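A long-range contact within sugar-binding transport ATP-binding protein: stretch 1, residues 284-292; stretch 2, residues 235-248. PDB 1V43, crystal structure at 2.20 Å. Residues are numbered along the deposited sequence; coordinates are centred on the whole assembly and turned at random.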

# COMPACT_ATOMS: atom_id res chain seq x y z
N VAL A 284 -5.48 31.18 0.95
CA VAL A 284 -5.82 30.09 0.04
C VAL A 284 -5.05 28.84 0.47
O VAL A 284 -4.15 28.92 1.29
CB VAL A 284 -5.46 30.44 -1.41
CG1 VAL A 284 -6.34 31.58 -1.89
CG2 VAL A 284 -3.99 30.83 -1.52
N LEU A 285 -5.41 27.69 -0.09
CA LEU A 285 -4.72 26.46 0.27
C LEU A 285 -3.72 26.11 -0.83
O LEU A 285 -4.08 25.96 -2.00
CB LEU A 285 -5.74 25.33 0.45
CG LEU A 285 -6.79 25.56 1.54
CD1 LEU A 285 -7.72 24.37 1.63
CD2 LEU A 285 -6.12 25.81 2.90
N PHE A 286 -2.45 26.04 -0.44
CA PHE A 286 -1.34 25.72 -1.33
C PHE A 286 -1.13 24.20 -1.33
O PHE A 286 -1.21 23.57 -0.28
CB PHE A 286 -0.07 26.41 -0.82
CG PHE A 286 1.20 25.97 -1.51
CD1 PHE A 286 1.49 26.40 -2.80
CD2 PHE A 286 2.11 25.15 -0.87
CE1 PHE A 286 2.67 26.02 -3.43
CE2 PHE A 286 3.28 24.76 -1.49
CZ PHE A 286 3.56 25.20 -2.77
N GLY A 287 -0.85 23.63 -2.49
CA GLY A 287 -0.65 22.20 -2.56
C GLY A 287 0.46 21.78 -3.51
O GLY A 287 0.57 22.31 -4.62
N ILE A 288 1.30 20.85 -3.07
CA ILE A 288 2.37 20.33 -3.90
C ILE A 288 2.60 18.91 -3.44
O ILE A 288 2.67 18.65 -2.24
CB ILE A 288 3.67 21.18 -3.79
CG1 ILE A 288 4.70 20.64 -4.78
CG2 ILE A 288 4.20 21.18 -2.37
CD1 ILE A 288 5.97 21.42 -4.79
N ARG A 289 2.65 17.97 -4.39
CA ARG A 289 2.82 16.55 -4.05
C ARG A 289 4.25 16.19 -3.66
O ARG A 289 5.19 16.73 -4.23
CB ARG A 289 2.39 15.65 -5.22
CG ARG A 289 0.93 15.76 -5.61
CD ARG A 289 0.60 14.68 -6.62
NE ARG A 289 -0.73 14.80 -7.19
CZ ARG A 289 -1.84 14.31 -6.67
NH1 ARG A 289 -1.80 13.65 -5.52
NH2 ARG A 289 -2.99 14.43 -7.32
N PRO A 290 4.42 15.27 -2.70
CA PRO A 290 5.71 14.78 -2.20
C PRO A 290 6.65 14.42 -3.37
O PRO A 290 7.84 14.74 -3.35
CB PRO A 290 5.34 13.55 -1.38
CG PRO A 290 3.97 13.91 -0.83
CD PRO A 290 3.30 14.55 -2.04
N GLU A 291 6.08 13.77 -4.38
CA GLU A 291 6.84 13.35 -5.55
C GLU A 291 7.13 14.49 -6.53
O GLU A 291 7.80 14.27 -7.54
CB GLU A 291 6.11 12.23 -6.31
CG GLU A 291 4.80 12.67 -6.98
CD GLU A 291 3.56 12.41 -6.11
OE1 GLU A 291 3.65 12.54 -4.88
OE2 GLU A 291 2.50 12.08 -6.68
N HIS A 292 6.63 15.69 -6.24
CA HIS A 292 6.89 16.82 -7.13
C HIS A 292 7.88 17.78 -6.50
O HIS A 292 8.00 18.94 -6.90
CB HIS A 292 5.60 17.55 -7.52
CG HIS A 292 4.70 16.73 -8.40
ND1 HIS A 292 5.19 15.73 -9.22
CD2 HIS A 292 3.36 16.73 -8.56
CE1 HIS A 292 4.18 15.14 -9.83
NE2 HIS A 292 3.06 15.72 -9.45
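Stretch 2 (235-248) SVFVATFIGAPEMN

Stretch 2 begins as a short helix from Val236, with Ser235 at its N-cap, leaves it for an extended loop, and ends at Asn248 beside the strand 284-288. There the chains run antiparallel: Ile288 and Asn248 form a hydrogen-bonded pair, Asn248 N to Ile288 O at 2.9 Å and Ile288 N to Asn248 O at 3.1 Å. Their side chains share one face of the sheet, Ile288 CG2 lying 4.3 Å from Asn248 CB. Gly287 leaves room for the Met247 side chain, since a CB here would clash with Met247 SD; its CA also makes a CA-H...O contact of 2.9 Å with Asn248 O.

Arg289 is the long-reaching member of the contact. Its CA-to-CB bond points sideways, but chi1 m followed by t at chi2 and chi3 extends the chain, and chi4 of -86° turns the guanidinium at its end. Arg289 NH1 thereby donates to Ile242 O at 2.8 Å, and weakly to Ala239 O at 3.3 Å, so one charged group collects carbonyls where the helix gives way to loop. Water 1 extends this, accepting from Arg289 NH2 and donating to Val238 O, each at 2.8 Å. Gly243 leaves the necessary room: its phi/psi of 98/114 calls for glycine, and a CB would also clash with Arg289 NH1.

Met247, t at chi1 and chi2, turns m at chi3; its CE covers one face of the guanidinium and lies 3.7 Å from Arg289 CG, giving the buried arginine an apolar cover. Pro290 packs CG against Pro245 CB at 4.0 Å, the latter proline following a cis peptide bond. Water 3 joins this corner, donating to Glu291 OE1 at 2.6 Å and Pro245 O at 3.0 Å. Farther back along the strand, Leu285 (m, t) points its CA-to-CB bond toward the helix and sets its CD1 3.9 Å from CG2 of Val236 (t).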

# COMPACT_ATOMS: atom_id res chain seq x y z
N SER A 235 -10.29 19.94 -6.88
CA SER A 235 -10.57 20.29 -5.49
C SER A 235 -9.60 19.62 -4.51
O SER A 235 -8.87 18.70 -4.88
CB SER A 235 -12.00 19.91 -5.13
OG SER A 235 -12.18 18.52 -5.31
N VAL A 236 -9.61 20.08 -3.27
CA VAL A 236 -8.75 19.51 -2.25
C VAL A 236 -9.07 18.02 -2.04
O VAL A 236 -8.16 17.19 -2.02
CB VAL A 236 -8.90 20.24 -0.89
CG1 VAL A 236 -8.07 19.54 0.18
CG2 VAL A 236 -8.45 21.69 -1.04
N PHE A 237 -10.36 17.69 -1.92
CA PHE A 237 -10.74 16.30 -1.71
C PHE A 237 -10.17 15.35 -2.77
O PHE A 237 -9.61 14.31 -2.43
CB PHE A 237 -12.26 16.12 -1.64
CG PHE A 237 -12.65 14.74 -1.20
CD1 PHE A 237 -12.68 14.42 0.15
CD2 PHE A 237 -12.88 13.74 -2.13
CE1 PHE A 237 -12.92 13.12 0.57
CE2 PHE A 237 -13.13 12.43 -1.72
CZ PHE A 237 -13.15 12.12 -0.36
N VAL A 238 -10.33 15.70 -4.05
CA VAL A 238 -9.81 14.86 -5.13
C VAL A 238 -8.28 14.88 -5.11
O VAL A 238 -7.63 13.85 -5.30
CB VAL A 238 -10.30 15.36 -6.54
CG1 VAL A 238 -9.64 14.53 -7.62
CG2 VAL A 238 -11.84 15.23 -6.67
N ALA A 239 -7.70 16.05 -4.87
CA ALA A 239 -6.25 16.18 -4.85
C ALA A 239 -5.62 15.27 -3.81
O ALA A 239 -4.54 14.73 -4.04
CB ALA A 239 -5.85 17.63 -4.56
N THR A 240 -6.29 15.08 -2.68
CA THR A 240 -5.73 14.25 -1.61
C THR A 240 -6.24 12.82 -1.53
O THR A 240 -5.80 12.06 -0.67
CB THR A 240 -5.95 14.93 -0.22
OG1 THR A 240 -7.35 15.05 0.04
CG2 THR A 240 -5.31 16.32 -0.19
N PHE A 241 -7.16 12.44 -2.41
CA PHE A 241 -7.69 11.08 -2.36
C PHE A 241 -6.92 10.15 -3.31
O PHE A 241 -7.00 8.92 -3.19
CB PHE A 241 -9.18 11.05 -2.71
CG PHE A 241 -9.90 9.85 -2.16
CD1 PHE A 241 -10.29 9.80 -0.82
CD2 PHE A 241 -10.13 8.74 -2.96
CE1 PHE A 241 -10.90 8.67 -0.29
CE2 PHE A 241 -10.73 7.61 -2.45
CZ PHE A 241 -11.12 7.57 -1.12
N ILE A 242 -6.17 10.73 -4.22
CA ILE A 242 -5.41 9.95 -5.18
C ILE A 242 -3.93 10.31 -5.09
O ILE A 242 -3.58 11.48 -5.18
CB ILE A 242 -5.90 10.21 -6.61
CG1 ILE A 242 -7.38 9.85 -6.73
CG2 ILE A 242 -5.05 9.42 -7.60
CD1 ILE A 242 -7.97 10.13 -8.06
N GLY A 243 -3.09 9.30 -4.93
CA GLY A 243 -1.66 9.54 -4.81
C GLY A 243 -1.27 9.54 -3.35
O GLY A 243 -1.67 10.42 -2.59
N ALA A 244 -0.48 8.54 -2.96
CA ALA A 244 -0.02 8.39 -1.58
C ALA A 244 1.49 8.14 -1.55
O ALA A 244 2.00 7.36 -2.37
CB ALA A 244 -0.78 7.21 -0.91
N PRO A 245 2.23 8.83 -0.66
CA PRO A 245 1.79 9.83 0.32
C PRO A 245 0.98 10.93 -0.36
O PRO A 245 1.23 11.28 -1.51
CB PRO A 245 3.09 10.40 0.86
CG PRO A 245 4.10 9.36 0.60
CD PRO A 245 3.71 8.74 -0.69
N GLU A 246 0.03 11.48 0.38
CA GLU A 246 -0.85 12.54 -0.09
C GLU A 246 -0.21 13.87 -0.46
O GLU A 246 0.88 14.19 -0.01
CB GLU A 246 -1.90 12.79 0.99
CG GLU A 246 -2.91 11.68 1.13
CD GLU A 246 -3.89 11.94 2.27
OE1 GLU A 246 -4.08 13.13 2.65
OE2 GLU A 246 -4.48 10.95 2.78
N MET A 247 -0.91 14.65 -1.27
CA MET A 247 -0.43 15.98 -1.66
C MET A 247 -0.33 16.85 -0.42
O MET A 247 -1.23 16.84 0.42
CB MET A 247 -1.40 16.63 -2.63
CG MET A 247 -1.13 18.12 -2.88
SD MET A 247 -2.35 18.90 -4.00
CE MET A 247 -2.06 17.97 -5.52
N ASN A 248 0.75 17.61 -0.29
CA ASN A 248 0.91 18.51 0.85
C ASN A 248 -0.04 19.69 0.69
O ASN A 248 -0.05 20.35 -0.35
CB ASN A 248 2.35 19.03 0.92
CG ASN A 248 3.36 17.92 1.12
OD1 ASN A 248 4.12 17.58 0.21
ND2 ASN A 248 3.36 17.35 2.31
O HOH W 1 -5.70 13.64 -7.29
O HOH W 2 0.58 12.48 -4.17
O HOH W 3 3.46 10.47 -3.33